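Local atomic coordinates of geranylgeranyl pyrophosphate synthase (Corynebacterium glutamicum, PDB entry 3LMD), a protein that probably builds long-chain isoprenoid diphosphates, as a magnesium-dependent prenyl transferase of the FPP/GGPP synthase family. Residues L50-T53 and E54-G58; A163-A166 and E167-E171; E302-S305 and Q306-G309; L314-V317 and Y318-M321; N325-L328 and D329-P332. All blocks are in the same frame, centred on the assembly; numbering follows the deposited sequence.

Interaction 1: L50-T53 and E54-G58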
loop_
_atom_site.group_PDB
_atom_site.type_symbol
_atom_site.label_atom_id
_atom_site.label_comp_id
_atom_site.label_asym_id
_atom_site.label_seq_id
_atom_site.Cartn_x
_atom_site.Cartn_y
_atom_site.Cartn_z
ATOM N N LEU A 50 -13.951 10.050 12.751
ATOM C CA LEU A 50 -13.306 8.733 12.705
ATOM C C LEU A 50 -12.102 8.785 11.746
ATOM O O LEU A 50 -11.040 8.217 12.019
ATOM C CB LEU A 50 -14.316 7.630 12.347
ATOM C CG LEU A 50 -13.723 6.228 12.161
ATOM C CD1 LEU A 50 -12.929 5.772 13.428
ATOM C CD2 LEU A 50 -14.768 5.189 11.776
ATOM N N LEU A 51 -12.267 9.487 10.631
ATOM C CA LEU A 51 -11.158 9.696 9.732
ATOM C C LEU A 51 -10.003 10.386 10.455
ATOM O O LEU A 51 -8.848 9.945 10.374
ATOM C CB LEU A 51 -11.630 10.507 8.514
ATOM C CG LEU A 51 -10.525 10.931 7.562
ATOM C CD1 LEU A 51 -9.991 9.678 6.849
ATOM C CD2 LEU A 51 -11.110 11.946 6.527
ATOM N N HIS A 52 -10.280 11.480 11.158
ATOM C CA HIS A 52 -9.185 12.190 11.850
ATOM C C HIS A 52 -8.554 11.270 12.887
ATOM O O HIS A 52 -7.331 11.242 13.056
ATOM C CB HIS A 52 -9.718 13.458 12.581
ATOM C CG HIS A 52 -8.731 14.031 13.549
ATOM N ND1 HIS A 52 -7.596 14.697 13.137
ATOM C CD2 HIS A 52 -8.683 14.002 14.905
ATOM C CE1 HIS A 52 -6.897 15.068 14.200
ATOM N NE2 HIS A 52 -7.531 14.646 15.284
ATOM N N THR A 53 -9.367 10.494 13.590
ATOM C CA THR A 53 -8.765 9.539 14.528
ATOM C C THR A 53 -7.766 8.607 13.813
ATOM O O THR A 53 -6.649 8.396 14.277
ATOM C CB THR A 53 -9.858 8.727 15.246
ATOM O OG1 THR A 53 -10.539 9.602 16.170
ATOM C CG2 THR A 53 -9.274 7.572 16.002
ATOM N N GLU A 54 -8.174 8.028 12.690
ATOM C CA GLU A 54 -7.273 7.116 11.971
ATOM C C GLU A 54 -6.021 7.833 11.484
ATOM O O GLU A 54 -4.912 7.327 11.632
ATOM C CB GLU A 54 -8.008 6.493 10.762
ATOM C CG GLU A 54 -9.060 5.494 11.151
ATOM C CD GLU A 54 -8.437 4.159 11.614
ATOM O OE1 GLU A 54 -7.205 4.028 11.610
ATOM O OE2 GLU A 54 -9.176 3.239 11.989
ATOM N N LEU A 55 -6.195 9.000 10.863
ATOM C CA LEU A 55 -5.045 9.708 10.317
ATOM C C LEU A 55 -4.058 10.092 11.427
ATOM O O LEU A 55 -2.839 10.194 11.200
ATOM C CB LEU A 55 -5.504 10.965 9.552
ATOM C CG LEU A 55 -6.432 10.718 8.352
ATOM C CD1 LEU A 55 -6.839 12.054 7.728
ATOM C CD2 LEU A 55 -5.688 9.862 7.328
ATOM N N SER A 56 -4.572 10.299 12.640
ATOM C CA SER A 56 -3.686 10.711 13.744
ATOM C C SER A 56 -3.369 9.557 14.692
ATOM O O SER A 56 -3.022 9.789 15.869
ATOM C CB SER A 56 -4.303 11.898 14.529
ATOM O OG SER A 56 -5.598 11.553 15.025
ATOM N N SER A 57 -3.472 8.322 14.192
ATOM C CA SER A 57 -3.094 7.145 14.985
ATOM C C SER A 57 -1.673 6.652 14.660
ATOM O O SER A 57 -1.258 6.647 13.492
ATOM C CB SER A 57 -4.090 5.998 14.745
ATOM O OG SER A 57 -5.373 6.339 15.219
ATOM N N GLY A 58 -0.942 6.226 15.688
ATOM C CA GLY A 58 0.405 5.689 15.470
ATOM C C GLY A 58 1.445 6.505 16.195
ATOM O O GLY A 58 1.108 7.437 16.968
#
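Leu51 and Leu55 stand one turn apart on the last turn of helix 34-55, joined by a regular backbone bond, Leu55 N to Leu51 O, of 2.9 Å. The preceding rung, Glu54 N to Leu50 O, is equally regular. Ser56 is the first residue to leave helical backbone angles, yet its N still reaches back to His52 O at 2.9 Å, with a more bent N-H...O angle of 142°, and makes a weak bond to Thr53 O. Here the serine hydroxyls supplement a fraying backbone ladder. Ser56 OG donates to His52 O at 2.6 Å, and OG and N of this one residue approach the carbonyl from opposite faces of its plane. With OG lodged between its own backbone N and carbonyl carbon (chi1 57°), the hydroxyl folds back onto the helix; it also lies over one face of the His52 ring, 3.7 Å from NE2 and toward the rim. Ser57 OG reaches the equivalent acceptor one residue on from a different rotamer, donating to Thr53 O at 2.6 Å from above the carbonyl plane. On the inner side of the helix, the CG of Leu51 meets CD1 of Leu55 at 3.9 Å. Leu51 also leans on Ile106 of helix 95-118, and Leu55 on Leu146 of helix 132-157 and Met67 of helix 60-69. The chemistry illustrates how side chains can reinforce a helix end: the carbonyls of His52 and Thr53 each receive a serine hydroxyl from four residues on, while the leucines keep the same turn bound to the hydrophobic interior.

Interaction 2: A163-A166 and E167-E171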
loop_
_atom_site.group_PDB
_atom_site.type_symbol
_atom_site.label_atom_id
_atom_site.label_comp_id
_atom_site.label_asym_id
_atom_site.label_seq_id
_atom_site.Cartn_x
_atom_site.Cartn_y
_atom_site.Cartn_z
ATOM N N ALA A 163 -12.910 -8.147 0.179
ATOM C CA ALA A 163 -12.853 -8.678 -1.188
ATOM C C ALA A 163 -13.126 -7.548 -2.165
ATOM O O ALA A 163 -12.442 -7.396 -3.198
ATOM C CB ALA A 163 -13.912 -9.768 -1.358
ATOM N N HIS A 164 -14.141 -6.744 -1.847
ATOM C CA HIS A 164 -14.496 -5.611 -2.697
ATOM C C HIS A 164 -13.374 -4.572 -2.717
ATOM O O HIS A 164 -13.039 -4.024 -3.770
ATOM C CB HIS A 164 -15.801 -4.975 -2.220
ATOM C CG HIS A 164 -16.138 -3.718 -2.940
ATOM N ND1 HIS A 164 -16.782 -3.715 -4.161
ATOM C CD2 HIS A 164 -15.877 -2.419 -2.644
ATOM C CE1 HIS A 164 -16.919 -2.464 -4.578
ATOM N NE2 HIS A 164 -16.378 -1.661 -3.676
ATOM N N PHE A 165 -12.783 -4.308 -1.556
ATOM C CA PHE A 165 -11.611 -3.421 -1.484
ATOM C C PHE A 165 -10.468 -3.934 -2.355
ATOM O O PHE A 165 -9.840 -3.170 -3.108
ATOM C CB PHE A 165 -11.115 -3.285 -0.022
ATOM C CG PHE A 165 -9.758 -2.619 0.095
ATOM C CD1 PHE A 165 -9.652 -1.235 0.120
ATOM C CD2 PHE A 165 -8.594 -3.374 0.081
ATOM C CE1 PHE A 165 -8.386 -0.623 0.205
ATOM C CE2 PHE A 165 -7.326 -2.771 0.148
ATOM C CZ PHE A 165 -7.226 -1.381 0.198
ATOM N N ALA A 166 -10.185 -5.230 -2.262
ATOM C CA ALA A 166 -9.074 -5.793 -3.023
ATOM C C ALA A 166 -9.251 -5.510 -4.524
ATOM O O ALA A 166 -8.292 -5.123 -5.219
ATOM C CB ALA A 166 -8.941 -7.297 -2.764
ATOM N N GLU A 167 -10.480 -5.671 -5.011
ATOM C CA GLU A 167 -10.788 -5.432 -6.420
ATOM C C GLU A 167 -10.687 -3.961 -6.749
ATOM O O GLU A 167 -10.056 -3.572 -7.730
ATOM C CB GLU A 167 -12.204 -5.914 -6.762
ATOM C CG GLU A 167 -12.508 -5.744 -8.248
ATOM C CD GLU A 167 -13.907 -6.192 -8.650
ATOM O OE1 GLU A 167 -14.614 -6.814 -7.827
ATOM O OE2 GLU A 167 -14.288 -5.923 -9.812
ATOM N N THR A 168 -11.340 -3.132 -5.937
ATOM C CA THR A 168 -11.302 -1.687 -6.142
ATOM C C THR A 168 -9.888 -1.101 -6.124
ATOM O O THR A 168 -9.475 -0.343 -7.021
ATOM C CB THR A 168 -12.161 -0.986 -5.055
ATOM O OG1 THR A 168 -13.513 -1.474 -5.172
ATOM C CG2 THR A 168 -12.120 0.500 -5.248
ATOM N N PHE A 169 -9.141 -1.436 -5.092
ATOM C CA PHE A 169 -7.784 -0.944 -4.956
ATOM C C PHE A 169 -6.875 -1.475 -6.091
ATOM O O PHE A 169 -6.107 -0.722 -6.667
ATOM C CB PHE A 169 -7.235 -1.293 -3.560
ATOM C CG PHE A 169 -5.873 -0.730 -3.303
ATOM C CD1 PHE A 169 -5.642 0.635 -3.423
ATOM C CD2 PHE A 169 -4.821 -1.555 -2.975
ATOM C CE1 PHE A 169 -4.384 1.166 -3.203
ATOM C CE2 PHE A 169 -3.535 -1.016 -2.746
ATOM C CZ PHE A 169 -3.333 0.341 -2.878
ATOM N N GLY A 170 -7.015 -2.739 -6.444
ATOM C CA GLY A 170 -6.280 -3.301 -7.605
ATOM C C GLY A 170 -6.566 -2.520 -8.899
ATOM O O GLY A 170 -5.661 -2.208 -9.674
ATOM N N GLU A 171 -7.825 -2.200 -9.128
ATOM C CA GLU A 171 -8.191 -1.322 -10.267
ATOM C C GLU A 171 -7.587 0.059 -10.216
ATOM O O GLU A 171 -7.117 0.558 -11.254
ATOM C CB GLU A 171 -9.714 -1.185 -10.424
ATOM C CG GLU A 171 -10.351 -2.466 -10.909
ATOM C CD GLU A 171 -9.811 -2.861 -12.266
ATOM O OE1 GLU A 171 -10.142 -2.155 -13.240
ATOM O OE2 GLU A 171 -9.043 -3.851 -12.358
#
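Over one face of the Phe165 ring sits the CB of Phe169, 4.0 Å from the ring centroid and only 19° off its normal, a CH-pi contact between residues one helical turn apart. The two phenyl rings themselves are nearly parallel, their planes 14° apart, but they are slid so far that they barely overlap, with centroids 5.4 Å from each other. Each side chain has CG trans to its backbone N (chi1 168° for Phe165), and the similar first torsion sends both the same way. The closest carbon contact, Phe165 CZ to Phe169 CB, is 3.8 Å. A second flat group, the imidazole of His164, has Thr168 OG1 over one face, 3.2 Å from NE2 and displaced toward the rim. The polar end of this histidine is claimed elsewhere: NE2 hydrogen-bonds Ser206 OG, and the ring stacks with Tyr209, both on helix 188-214. Beneath the side chains runs an unbroken ladder, including Thr168 N to His164 O at 2.9 Å and Phe169 N to Phe165 O at 2.7 Å. Gly170 N continues it to Ala166 O at 3.0 Å. The phenylalanines pack both on helix 132-157 of their own chain, at Met154 and Leu147, and on the second subunit, where Phe165 meets Ser151 and Phe169 meets Ala148. One flank of helix 159-181 thus lies at the subunit interface while the His164 and Thr168 flank rests on helix 188-214, an architecture in keeping with the all-helical, dimeric prenyl synthase fold.

Interaction 3: E302-S305 and Q306-G309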
loop_
_atom_site.group_PDB
_atom_site.type_symbol
_atom_site.label_atom_id
_atom_site.label_comp_id
_atom_site.label_asym_id
_atom_site.label_seq_id
_atom_site.Cartn_x
_atom_site.Cartn_y
_atom_site.Cartn_z
ATOM N N GLU A 302 -7.316 27.672 -29.982
ATOM C CA GLU A 302 -8.176 28.236 -31.031
ATOM C C GLU A 302 -8.601 27.168 -32.035
ATOM O O GLU A 302 -9.788 27.065 -32.365
ATOM C CB GLU A 302 -7.479 29.407 -31.755
ATOM C CG GLU A 302 -8.343 30.092 -32.797
ATOM C CD GLU A 302 -9.695 30.543 -32.247
ATOM O OE1 GLU A 302 -9.725 31.110 -31.130
ATOM O OE2 GLU A 302 -10.730 30.337 -32.933
ATOM N N LEU A 303 -7.650 26.357 -32.508
ATOM C CA LEU A 303 -7.980 25.231 -33.383
ATOM C C LEU A 303 -9.028 24.282 -32.746
ATOM O O LEU A 303 -9.984 23.879 -33.388
ATOM C CB LEU A 303 -6.704 24.440 -33.721
ATOM C CG LEU A 303 -5.707 25.193 -34.632
ATOM C CD1 LEU A 303 -4.411 24.406 -34.733
ATOM C CD2 LEU A 303 -6.318 25.367 -36.013
ATOM N N LEU A 304 -8.830 23.933 -31.483
ATOM C CA LEU A 304 -9.800 23.079 -30.773
ATOM C C LEU A 304 -11.198 23.703 -30.780
ATOM O O LEU A 304 -12.180 23.010 -31.027
ATOM C CB LEU A 304 -9.306 22.827 -29.321
ATOM C CG LEU A 304 -8.097 21.889 -29.273
ATOM C CD1 LEU A 304 -7.445 21.880 -27.872
ATOM C CD2 LEU A 304 -8.524 20.485 -29.667
ATOM N N SER A 305 -11.303 25.021 -30.585
ATOM C CA SER A 305 -12.611 25.660 -30.624
ATOM C C SER A 305 -13.221 25.656 -32.032
ATOM O O SER A 305 -14.433 25.808 -32.191
ATOM C CB SER A 305 -12.573 27.091 -30.037
ATOM O OG SER A 305 -12.090 28.014 -31.010
ATOM N N GLN A 306 -12.379 25.482 -33.047
ATOM C CA GLN A 306 -12.862 25.420 -34.435
ATOM C C GLN A 306 -13.214 23.986 -34.827
ATOM O O GLN A 306 -13.800 23.768 -35.888
ATOM C CB GLN A 306 -11.788 25.994 -35.413
ATOM C CG GLN A 306 -11.572 27.486 -35.228
ATOM C CD GLN A 306 -10.245 28.010 -35.850
ATOM O OE1 GLN A 306 -9.424 27.245 -36.351
ATOM N NE2 GLN A 306 -10.056 29.320 -35.807
ATOM N N SER A 307 -12.865 23.015 -33.969
ATOM C CA SER A 307 -12.983 21.597 -34.323
ATOM C C SER A 307 -14.333 21.086 -33.798
ATOM O O SER A 307 -15.099 21.849 -33.236
ATOM C CB SER A 307 -11.873 20.766 -33.658
ATOM O OG SER A 307 -12.188 20.604 -32.263
ATOM N N GLY A 308 -14.585 19.786 -33.957
ATOM C CA GLY A 308 -15.816 19.201 -33.443
ATOM C C GLY A 308 -15.554 18.495 -32.111
ATOM O O GLY A 308 -16.394 17.718 -31.632
ATOM N N GLY A 309 -14.394 18.759 -31.523
ATOM C CA GLY A 309 -13.941 17.999 -30.336
ATOM C C GLY A 309 -14.769 18.251 -29.092
ATOM O O GLY A 309 -15.038 17.327 -28.315
HETATM O O HOH W 1 -14.951 22.011 -30.354
#
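Leu304 O is the unusual atom here, a helix-end carbonyl gripped by both the backbone and the side chain of Ser307 and by a water as well. Ser307 OG donates to it at 2.7 Å, only 15° out of the carbonyl plane, whereas Ser307 N arrives at 3.0 Å from well above that plane. The water, 3.0 Å from Leu304 O, also donates to Ser307 O and so bridges the two residues. Ser307 OG serves twice: perched between its own N and carbonyl carbon (chi1 75°), it accepts from Gly309 N at 3.0 Å, forming an ST turn that leads into helix 309-328. Farther back, Gln306 extends along the helix until NE2 meets Glu302 OE2 at 3.1 Å, a weak bond with carboxylate and amide planes 65° apart. Its OE1 lies against Leu303 CD2. Leu303 and Leu304 turn away toward helices 278-286 and 267-274. Glu302 and Ser305 bind a calcium ion in a structure of this protein, although none is bound to this chain. The chemistry implies a division of labour: one serine hydroxyl joins the end of helix 294-306 to the start of the next, while the amide holds the glutamate only loosely.

Interaction 4: L314-V317 and Y318-M321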
loop_
_atom_site.group_PDB
_atom_site.type_symbol
_atom_site.label_atom_id
_atom_site.label_comp_id
_atom_site.label_asym_id
_atom_site.label_seq_id
_atom_site.Cartn_x
_atom_site.Cartn_y
_atom_site.Cartn_z
ATOM N N LEU A 314 -18.751 16.226 -25.307
ATOM C CA LEU A 314 -20.016 16.483 -24.643
ATOM C C LEU A 314 -21.021 15.367 -24.914
ATOM O O LEU A 314 -21.766 14.977 -24.011
ATOM C CB LEU A 314 -20.568 17.868 -25.048
ATOM C CG LEU A 314 -21.865 18.416 -24.451
ATOM C CD1 LEU A 314 -21.850 18.365 -22.900
ATOM C CD2 LEU A 314 -22.112 19.881 -24.950
ATOM N N ASP A 315 -21.055 14.843 -26.143
ATOM C CA ASP A 315 -21.973 13.736 -26.450
ATOM C C ASP A 315 -21.586 12.495 -25.667
ATOM O O ASP A 315 -22.439 11.694 -25.299
ATOM C CB ASP A 315 -21.978 13.401 -27.951
ATOM C CG ASP A 315 -22.657 14.498 -28.770
ATOM O OD1 ASP A 315 -23.423 15.278 -28.181
ATOM O OD2 ASP A 315 -22.413 14.581 -29.975
ATOM N N GLU A 316 -20.297 12.329 -25.403
ATOM C CA GLU A 316 -19.861 11.200 -24.544
ATOM C C GLU A 316 -20.331 11.416 -23.090
ATOM O O GLU A 316 -20.830 10.497 -22.433
ATOM C CB GLU A 316 -18.340 11.036 -24.650
ATOM C CG GLU A 316 -17.776 9.840 -23.911
ATOM C CD GLU A 316 -18.044 8.520 -24.624
ATOM O OE1 GLU A 316 -18.934 8.450 -25.496
ATOM O OE2 GLU A 316 -17.361 7.541 -24.293
ATOM N N VAL A 317 -20.223 12.647 -22.603
ATOM C CA VAL A 317 -20.850 13.013 -21.307
ATOM C C VAL A 317 -22.343 12.663 -21.277
ATOM O O VAL A 317 -22.857 12.098 -20.291
ATOM C CB VAL A 317 -20.670 14.508 -20.978
ATOM C CG1 VAL A 317 -21.518 14.904 -19.733
ATOM C CG2 VAL A 317 -19.185 14.825 -20.702
ATOM N N TYR A 318 -23.043 12.969 -22.359
ATOM C CA TYR A 318 -24.483 12.697 -22.385
ATOM C C TYR A 318 -24.780 11.213 -22.350
ATOM O O TYR A 318 -25.799 10.792 -21.794
ATOM C CB TYR A 318 -25.143 13.287 -23.639
ATOM C CG TYR A 318 -25.149 14.795 -23.691
ATOM C CD1 TYR A 318 -25.199 15.554 -22.523
ATOM C CD2 TYR A 318 -25.171 15.464 -24.920
ATOM C CE1 TYR A 318 -25.238 16.938 -22.570
ATOM C CE2 TYR A 318 -25.211 16.849 -24.972
ATOM C CZ TYR A 318 -25.250 17.582 -23.809
ATOM O OH TYR A 318 -25.298 18.969 -23.882
ATOM N N ARG A 319 -23.912 10.434 -22.986
ATOM C CA ARG A 319 -24.060 8.997 -23.020
ATOM C C ARG A 319 -23.893 8.406 -21.599
ATOM O O ARG A 319 -24.653 7.518 -21.186
ATOM C CB ARG A 319 -23.014 8.400 -23.980
ATOM C CG ARG A 319 -23.113 6.883 -24.153
ATOM C CD ARG A 319 -22.133 6.349 -25.187
ATOM N NE ARG A 319 -20.765 6.285 -24.680
ATOM C CZ ARG A 319 -20.306 5.347 -23.852
ATOM N NH1 ARG A 319 -19.030 5.366 -23.479
ATOM N NH2 ARG A 319 -21.110 4.384 -23.408
ATOM N N TYR A 320 -22.909 8.902 -20.848
ATOM C CA TYR A 320 -22.769 8.494 -19.428
ATOM C C TYR A 320 -23.920 8.994 -18.579
ATOM O O TYR A 320 -24.314 8.334 -17.628
ATOM C CB TYR A 320 -21.436 8.972 -18.857
ATOM C CG TYR A 320 -20.310 8.136 -19.389
ATOM C CD1 TYR A 320 -20.197 6.791 -19.026
ATOM C CD2 TYR A 320 -19.342 8.676 -20.226
ATOM C CE1 TYR A 320 -19.162 5.985 -19.518
ATOM C CE2 TYR A 320 -18.297 7.880 -20.711
ATOM C CZ TYR A 320 -18.213 6.539 -20.354
ATOM O OH TYR A 320 -17.164 5.731 -20.802
ATOM N N MET A 321 -24.468 10.157 -18.920
ATOM C CA MET A 321 -25.607 10.693 -18.157
ATOM C C MET A 321 -26.817 9.797 -18.405
ATOM O O MET A 321 -27.584 9.567 -17.478
ATOM C CB MET A 321 -25.940 12.167 -18.539
ATOM C CG MET A 321 -27.051 12.870 -17.635
ATOM S SD MET A 321 -26.598 13.077 -15.860
ATOM C CE MET A 321 -27.872 12.119 -15.036
HETATM O O HOH W 2 -15.404 7.461 -22.407
#
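Helix 309-328 carries, midway along its length, an ion pair between residues three apart, Glu316 and Arg319. The arginine grips the carboxylate side-on with two nitrogens: NE donates to Glu316 OE1 at 3.0 Å and NH1 to Glu316 OE2 at 2.9 Å, both bonds almost straight. Each acceptor lies in the guanidinium plane, yet the carboxylate is turned, so that both oxygens are met from above its own plane and the two planes stand 55° apart. A bend in the arginine chain at chi3 (76°) brings its head alongside the glutamate. OE2 also accepts from a water at 2.7 Å that lies 2.9 Å from Tyr320 OH. Tyr318 folds back over the preceding turn, one face of its ring above Leu314 O and its CZ 3.5 Å from Leu314 CG. Regular backbone bonds such as Tyr320 N to Glu316 O, 3.1 Å, underlie these contacts. Around the helix the neighbours divide: Val317 and Tyr320 pack on helix 219-246, Tyr318 and Met321 on Val348 of helix 335-349, and Glu316 touches Leu267 and Tyr271 of helix 267-274.

Interaction 5: N325-L328 and D329-P332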
loop_
_atom_site.group_PDB
_atom_site.type_symbol
_atom_site.label_atom_id
_atom_site.label_comp_id
_atom_site.label_asym_id
_atom_site.label_seq_id
_atom_site.Cartn_x
_atom_site.Cartn_y
_atom_site.Cartn_z
ATOM N N ASN A 325 -28.839 7.783 -15.522
ATOM C CA ASN A 325 -30.300 7.823 -15.406
ATOM C C ASN A 325 -30.911 6.434 -15.461
ATOM O O ASN A 325 -31.876 6.151 -14.735
ATOM C CB ASN A 325 -30.912 8.715 -16.491
ATOM C CG ASN A 325 -30.887 10.183 -16.097
ATOM O OD1 ASN A 325 -31.001 10.511 -14.923
ATOM N ND2 ASN A 325 -30.758 11.058 -17.076
ATOM N N ALA A 326 -30.331 5.557 -16.279
ATOM C CA ALA A 326 -30.778 4.172 -16.324
ATOM C C ALA A 326 -30.481 3.445 -15.018
ATOM O O ALA A 326 -31.238 2.561 -14.621
ATOM C CB ALA A 326 -30.188 3.402 -17.531
ATOM N N GLU A 327 -29.400 3.811 -14.329
ATOM C CA GLU A 327 -29.152 3.196 -13.013
ATOM C C GLU A 327 -30.134 3.709 -11.968
ATOM O O GLU A 327 -30.684 2.917 -11.182
ATOM C CB GLU A 327 -27.690 3.367 -12.593
ATOM C CG GLU A 327 -26.748 2.700 -13.625
ATOM C CD GLU A 327 -26.923 1.175 -13.686
ATOM O OE1 GLU A 327 -27.434 0.558 -12.715
ATOM O OE2 GLU A 327 -26.475 0.582 -14.682
ATOM N N LEU A 328 -30.400 5.013 -11.985
ATOM C CA LEU A 328 -31.361 5.580 -11.049
ATOM C C LEU A 328 -32.783 5.025 -11.270
ATOM O O LEU A 328 -33.585 4.962 -10.329
ATOM C CB LEU A 328 -31.388 7.097 -11.161
ATOM C CG LEU A 328 -30.086 7.803 -10.705
ATOM C CD1 LEU A 328 -30.269 9.314 -10.828
ATOM C CD2 LEU A 328 -29.665 7.422 -9.292
ATOM N N ASP A 329 -33.087 4.636 -12.505
ATOM C CA ASP A 329 -34.358 3.985 -12.806
ATOM C C ASP A 329 -34.539 2.762 -11.932
ATOM O O ASP A 329 -35.652 2.360 -11.659
ATOM C CB ASP A 329 -34.409 3.513 -14.260
ATOM C CG ASP A 329 -35.017 4.537 -15.199
ATOM O OD1 ASP A 329 -35.671 5.498 -14.729
ATOM O OD2 ASP A 329 -34.840 4.374 -16.427
ATOM N N ARG A 330 -33.439 2.140 -11.524
ATOM C CA ARG A 330 -33.517 0.914 -10.739
ATOM C C ARG A 330 -33.834 1.152 -9.257
ATOM O O ARG A 330 -34.074 0.201 -8.495
ATOM C CB ARG A 330 -32.225 0.103 -10.868
ATOM C CG ARG A 330 -31.842 -0.261 -12.317
ATOM C CD ARG A 330 -30.412 -0.785 -12.353
ATOM N NE ARG A 330 -30.313 -2.134 -11.793
ATOM C CZ ARG A 330 -29.160 -2.746 -11.571
ATOM N NH1 ARG A 330 -28.026 -2.111 -11.849
ATOM N NH2 ARG A 330 -29.130 -3.982 -11.074
ATOM N N LEU A 331 -33.833 2.416 -8.856
ATOM C CA LEU A 331 -33.976 2.781 -7.449
ATOM C C LEU A 331 -35.350 3.402 -7.243
ATOM O O LEU A 331 -35.906 4.034 -8.164
ATOM C CB LEU A 331 -32.908 3.832 -7.047
ATOM C CG LEU A 331 -31.458 3.351 -7.148
ATOM C CD1 LEU A 331 -30.473 4.520 -6.918
ATOM C CD2 LEU A 331 -31.193 2.215 -6.157
ATOM N N PRO A 332 -35.877 3.264 -6.022
ATOM C CA PRO A 332 -37.158 3.863 -5.690
ATOM C C PRO A 332 -37.096 5.375 -5.662
ATOM O O PRO A 332 -36.104 5.996 -5.212
ATOM C CB PRO A 332 -37.459 3.315 -4.285
ATOM C CG PRO A 332 -36.165 3.000 -3.709
ATOM C CD PRO A 332 -35.331 2.483 -4.900
#
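Leu328 and Leu331 form the compact side of this helix end, with Leu328 CD2 at 3.8 Å from Leu331 CD1. Both are buried, and the packing continues beyond them, Leu328 onto Phe228 and Leu331 onto His221 of helix 219-246, with Phe88 also against Leu331. Elsewhere the contact opens out toward solvent, where Asp329 and Ala326 are both exposed. Between these extremes runs a salt bridge. Arg330 NH1 donates to Glu327 OE1 at 2.9 Å, meeting the syn lone pair of that oxygen, and OE1 lies in the guanidinium plane, although the carboxylate plane is turned 68° from it. The side chains run alongside each other, helped by a bend in the glutamate at chi2 (-65°) and one in the arginine at chi3 (73°). Arg330 has further partners on helix 219-246: NH2 pairs with Glu220, its strongest, and NH1 also with Asp223, so Glu327 is one member of an acidic set that would be expected to hold the guanidinium charge in place. The backbone changes style across the same residues. Asp329 N still makes an i to i+4 bond to Asn325 O, 3.0 Å, but Arg330 N reaches Glu327 O at 2.9 Å and Leu331 N reaches Leu328 O at 3.0 Å, each closing a three-residue step from above the carbonyl plane. Helix 309-328 thus ends in i to i+3 bonds, the last of them closing a type I beta turn from Leu328 to Leu331, and Lys337 NZ, bonded to the carbonyls of both leucines, ties that turn to helix 335-349.

Overall arrangement
All five contacts are local and follow one another along an all-helical chain, from the end of helix 34-55 to the end of helix 309-328. Interaction 1 and interaction 3, both at helix ends, are the farthest apart, with centres about 48 Å from each other on either side of the middle of the subunit. Interaction 2, on helix 159-181, meets the second subunit. Helix 309-328 links the last three: interaction 3 leads into it, interaction 4 lies within it about 18 Å away between centres, and interaction 5 closes it, its centre about 17 Å from that of interaction 4. Three contacts thus lie at helix ends and two within helices, and helix 219-246 packs against both interactions 4 and 5.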